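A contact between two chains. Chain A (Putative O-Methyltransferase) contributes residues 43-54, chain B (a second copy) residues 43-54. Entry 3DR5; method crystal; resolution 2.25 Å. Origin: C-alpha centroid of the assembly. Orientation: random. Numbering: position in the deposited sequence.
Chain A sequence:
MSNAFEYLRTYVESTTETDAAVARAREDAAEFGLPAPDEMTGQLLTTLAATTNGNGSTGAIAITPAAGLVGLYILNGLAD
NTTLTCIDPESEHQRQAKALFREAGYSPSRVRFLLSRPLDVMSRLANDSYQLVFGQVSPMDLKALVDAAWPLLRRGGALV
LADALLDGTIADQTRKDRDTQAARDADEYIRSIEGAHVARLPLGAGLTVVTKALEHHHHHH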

# COMPACT_ATOMS: atom_id res chain seq x y z
N GLN A 43 7.06 -0.11 -6.21
CA GLN A 43 7.46 0.18 -4.83
C GLN A 43 6.34 -0.29 -3.87
O GLN A 43 6.61 -0.89 -2.83
CB GLN A 43 7.75 1.69 -4.66
CG GLN A 43 9.05 2.12 -5.35
CD GLN A 43 9.28 3.62 -5.32
OE1 GLN A 43 8.63 4.35 -4.56
NE2 GLN A 43 10.20 4.10 -6.14
N LEU A 44 5.08 -0.02 -4.24
CA LEU A 44 3.96 -0.47 -3.42
C LEU A 44 3.95 -2.02 -3.39
O LEU A 44 3.56 -2.61 -2.38
CB LEU A 44 2.62 0.04 -3.98
CG LEU A 44 1.39 -0.58 -3.29
CD1 LEU A 44 1.46 -0.30 -1.79
CD2 LEU A 44 0.11 -0.01 -3.88
N LEU A 45 4.35 -2.67 -4.49
CA LEU A 45 4.38 -4.14 -4.51
C LEU A 45 5.44 -4.63 -3.50
O LEU A 45 5.23 -5.61 -2.78
CB LEU A 45 4.69 -4.68 -5.93
CG LEU A 45 3.56 -4.45 -6.95
CD1 LEU A 45 3.95 -5.07 -8.29
CD2 LEU A 45 2.25 -5.08 -6.44
N THR A 46 6.57 -3.94 -3.44
CA THR A 46 7.63 -4.29 -2.49
C THR A 46 7.11 -4.12 -1.05
O THR A 46 7.40 -4.93 -0.18
CB THR A 46 8.86 -3.38 -2.68
OG1 THR A 46 9.29 -3.47 -4.04
CG2 THR A 46 9.99 -3.80 -1.77
N THR A 47 6.34 -3.05 -0.82
CA THR A 47 5.79 -2.76 0.49
C THR A 47 4.84 -3.87 0.96
O THR A 47 4.92 -4.31 2.11
CB THR A 47 5.00 -1.43 0.49
OG1 THR A 47 5.88 -0.36 0.14
CG2 THR A 47 4.39 -1.16 1.87
N LEU A 48 3.95 -4.31 0.07
CA LEU A 48 3.01 -5.36 0.43
C LEU A 48 3.71 -6.70 0.60
O LEU A 48 3.34 -7.50 1.47
CB LEU A 48 1.90 -5.47 -0.62
CG LEU A 48 1.00 -4.23 -0.73
CD1 LEU A 48 -0.03 -4.42 -1.85
CD2 LEU A 48 0.31 -3.98 0.61
N ALA A 49 4.73 -6.96 -0.23
CA ALA A 49 5.47 -8.21 -0.13
C ALA A 49 6.22 -8.21 1.20
O ALA A 49 6.41 -9.26 1.81
CB ALA A 49 6.45 -8.35 -1.30
N ALA A 50 6.66 -7.02 1.63
CA ALA A 50 7.39 -6.87 2.88
C ALA A 50 6.49 -6.87 4.11
O ALA A 50 6.86 -7.40 5.16
CB ALA A 50 8.21 -5.58 2.85
N THR A 51 5.30 -6.29 3.99
CA THR A 51 4.38 -6.23 5.12
C THR A 51 3.56 -7.52 5.31
O THR A 51 3.31 -7.90 6.46
CB THR A 51 3.44 -4.99 5.02
OG1 THR A 51 2.56 -5.12 3.89
CG2 THR A 51 4.28 -3.72 4.86
N THR A 52 3.15 -8.17 4.22
CA THR A 52 2.37 -9.40 4.35
C THR A 52 3.17 -10.47 5.08
O THR A 52 4.41 -10.46 5.07
CB THR A 52 1.85 -9.92 2.98
OG1 THR A 52 2.94 -10.04 2.05
CG2 THR A 52 0.79 -8.97 2.44
N ASN A 53 2.47 -11.40 5.70
CA ASN A 53 3.11 -12.43 6.53
C ASN A 53 3.67 -13.68 5.88
O ASN A 53 2.92 -14.54 5.43
CB ASN A 53 2.13 -12.80 7.65
CG ASN A 53 2.82 -13.48 8.83
OD1 ASN A 53 4.00 -13.79 8.78
ND2 ASN A 53 2.06 -13.71 9.91
N GLY A 54 5.00 -13.77 5.87
CA GLY A 54 5.66 -14.92 5.28
C GLY A 54 5.49 -16.19 6.09
O GLY A 54 5.62 -17.30 5.56
N GLN B 43 -8.02 4.06 2.77
CA GLN B 43 -8.15 2.65 2.36
C GLN B 43 -6.75 1.99 2.39
O GLN B 43 -6.61 0.86 2.86
CB GLN B 43 -8.78 2.57 0.95
CG GLN B 43 -10.27 2.92 0.95
CD GLN B 43 -10.88 2.98 -0.44
OE1 GLN B 43 -10.29 2.50 -1.41
NE2 GLN B 43 -12.07 3.57 -0.54
N LEU B 44 -5.74 2.70 1.89
CA LEU B 44 -4.37 2.18 1.94
C LEU B 44 -3.94 2.00 3.41
O LEU B 44 -3.19 1.07 3.72
CB LEU B 44 -3.39 3.12 1.23
CG LEU B 44 -1.91 2.72 1.42
CD1 LEU B 44 -1.70 1.29 0.92
CD2 LEU B 44 -1.00 3.69 0.67
N LEU B 45 -4.40 2.87 4.31
CA LEU B 45 -4.04 2.74 5.73
C LEU B 45 -4.66 1.44 6.28
O LEU B 45 -4.04 0.71 7.05
CB LEU B 45 -4.52 3.96 6.55
CG LEU B 45 -3.76 5.27 6.24
CD1 LEU B 45 -4.27 6.39 7.14
CD2 LEU B 45 -2.25 5.06 6.45
N THR B 46 -5.89 1.15 5.87
CA THR B 46 -6.57 -0.08 6.30
C THR B 46 -5.80 -1.30 5.78
O THR B 46 -5.65 -2.29 6.48
CB THR B 46 -8.00 -0.13 5.75
OG1 THR B 46 -8.70 1.05 6.15
CG2 THR B 46 -8.74 -1.35 6.26
N THR B 47 -5.31 -1.21 4.54
CA THR B 47 -4.56 -2.29 3.91
C THR B 47 -3.27 -2.60 4.67
O THR B 47 -2.96 -3.76 4.93
CB THR B 47 -4.18 -1.95 2.46
OG1 THR B 47 -5.37 -1.74 1.69
CG2 THR B 47 -3.36 -3.08 1.83
N LEU B 48 -2.53 -1.55 5.04
CA LEU B 48 -1.28 -1.75 5.77
C LEU B 48 -1.54 -2.23 7.19
O LEU B 48 -0.78 -3.04 7.72
CB LEU B 48 -0.46 -0.46 5.79
CG LEU B 48 0.02 0.01 4.41
CD1 LEU B 48 0.78 1.34 4.54
CD2 LEU B 48 0.92 -1.06 3.78
N ALA B 49 -2.62 -1.74 7.80
CA ALA B 49 -2.95 -2.15 9.16
C ALA B 49 -3.35 -3.63 9.12
O ALA B 49 -3.10 -4.37 10.07
CB ALA B 49 -4.11 -1.31 9.72
N ALA B 50 -3.97 -4.04 8.01
CA ALA B 50 -4.41 -5.42 7.83
C ALA B 50 -3.27 -6.36 7.42
O ALA B 50 -3.24 -7.51 7.84
CB ALA B 50 -5.52 -5.48 6.79
N THR B 51 -2.35 -5.87 6.61
CA THR B 51 -1.24 -6.70 6.15
C THR B 51 -0.09 -6.79 7.16
O THR B 51 0.52 -7.86 7.29
CB THR B 51 -0.71 -6.23 4.76
OG1 THR B 51 -0.12 -4.92 4.86
CG2 THR B 51 -1.88 -6.17 3.76
N THR B 52 0.22 -5.70 7.87
CA THR B 52 1.31 -5.74 8.84
C THR B 52 1.01 -6.76 9.94
O THR B 52 -0.15 -7.08 10.22
CB THR B 52 1.61 -4.34 9.45
OG1 THR B 52 0.41 -3.75 9.96
CG2 THR B 52 2.22 -3.44 8.38
N ASN B 53 2.06 -7.26 10.57
CA ASN B 53 1.93 -8.32 11.56
C ASN B 53 1.58 -7.98 13.00
O ASN B 53 2.41 -7.43 13.73
CB ASN B 53 3.21 -9.18 11.51
CG ASN B 53 3.02 -10.56 12.12
OD1 ASN B 53 1.98 -10.85 12.71
ND2 ASN B 53 4.04 -11.41 11.99
N GLY B 54 0.36 -8.33 13.40
CA GLY B 54 -0.08 -8.05 14.76
C GLY B 54 0.61 -8.91 15.80
O GLY B 54 0.66 -8.54 16.98

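Two copies of one helix end meet across an exact two-fold axis in a small, mixed contact, leucine-packed at its wide end and threonine-lined where it narrows toward the C-terminal end, where a single threonine-threonine hydrogen bond joins the chains. The helices, residues 43-51 in each chain, run in broadly the same direction, with 33° between their axes and a closest approach of 10.0 Å. They converge as they go: the CA atoms of A:Leu44 and B:Leu44 are 10.3 Å apart, those of A:Thr51 and B:Thr52 only 4.8 Å. Together the two stretches bury 406 Å².

At the wide end, long side chains must span the gap. The CA-to-CB bonds of A:Leu44 and B:Leu44 point sideways, but the t chi1 and p chi2 bring the side-chain ends closer, and CD1 of A:Leu44 lies 4.5 Å from CD1 of B:Leu44, a loose apolar contact. One turn on, A:Leu48 and B:Leu48 also leave the backbone sideways and, as mt rotamers, reach inward until their CD2 atoms are 4.4 Å apart. Each Leu48 also packs on Thr47 of the other chain: CG2 of A:Thr47 is 4.0 Å from CD2 of B:Leu48, and symmetry repeats the pair. Threonine suits this place because its methyl can face the leucine while its hydroxyl is satisfied within its own helix: OG1 of A:Thr47 donates to O of A:Gln43 at 3.1 Å.

A:Thr51 and B:Thr51 form the centre of the contact and lose the most area to it. Their CA-to-CB bonds point toward the partner, and the p rotamer sets OG1 of A:Thr51 2.9 Å from OG1 of B:Thr51. Either hydroxyl could be the donor, since each can both give and accept. A short side chain fits here because the backbones are already close; indeed O of A:Thr51 approaches O of B:Thr51 to 2.9 Å, a meeting of two acceptors that contributes no hydrogen bond.

Beyond the helix, A:Thr52 is the first residue to leave helical phi/psi. Its CA-to-CB bond points away from the other stretch, so its backbone comes close instead: CA of A:Thr52 is 3.8 Å from O of B:Thr51. Its methyl still touches the partner, with CG2 of A:Thr52 3.9 Å from CB of B:Thr51. A:Asn53 and B:Asn53 close the contact at its partly exposed edge, a setting compatible with polar amides. Their ND2 atoms approach to 3.7 Å without a hydrogen bond, so this pair adds packing rather than a polar link.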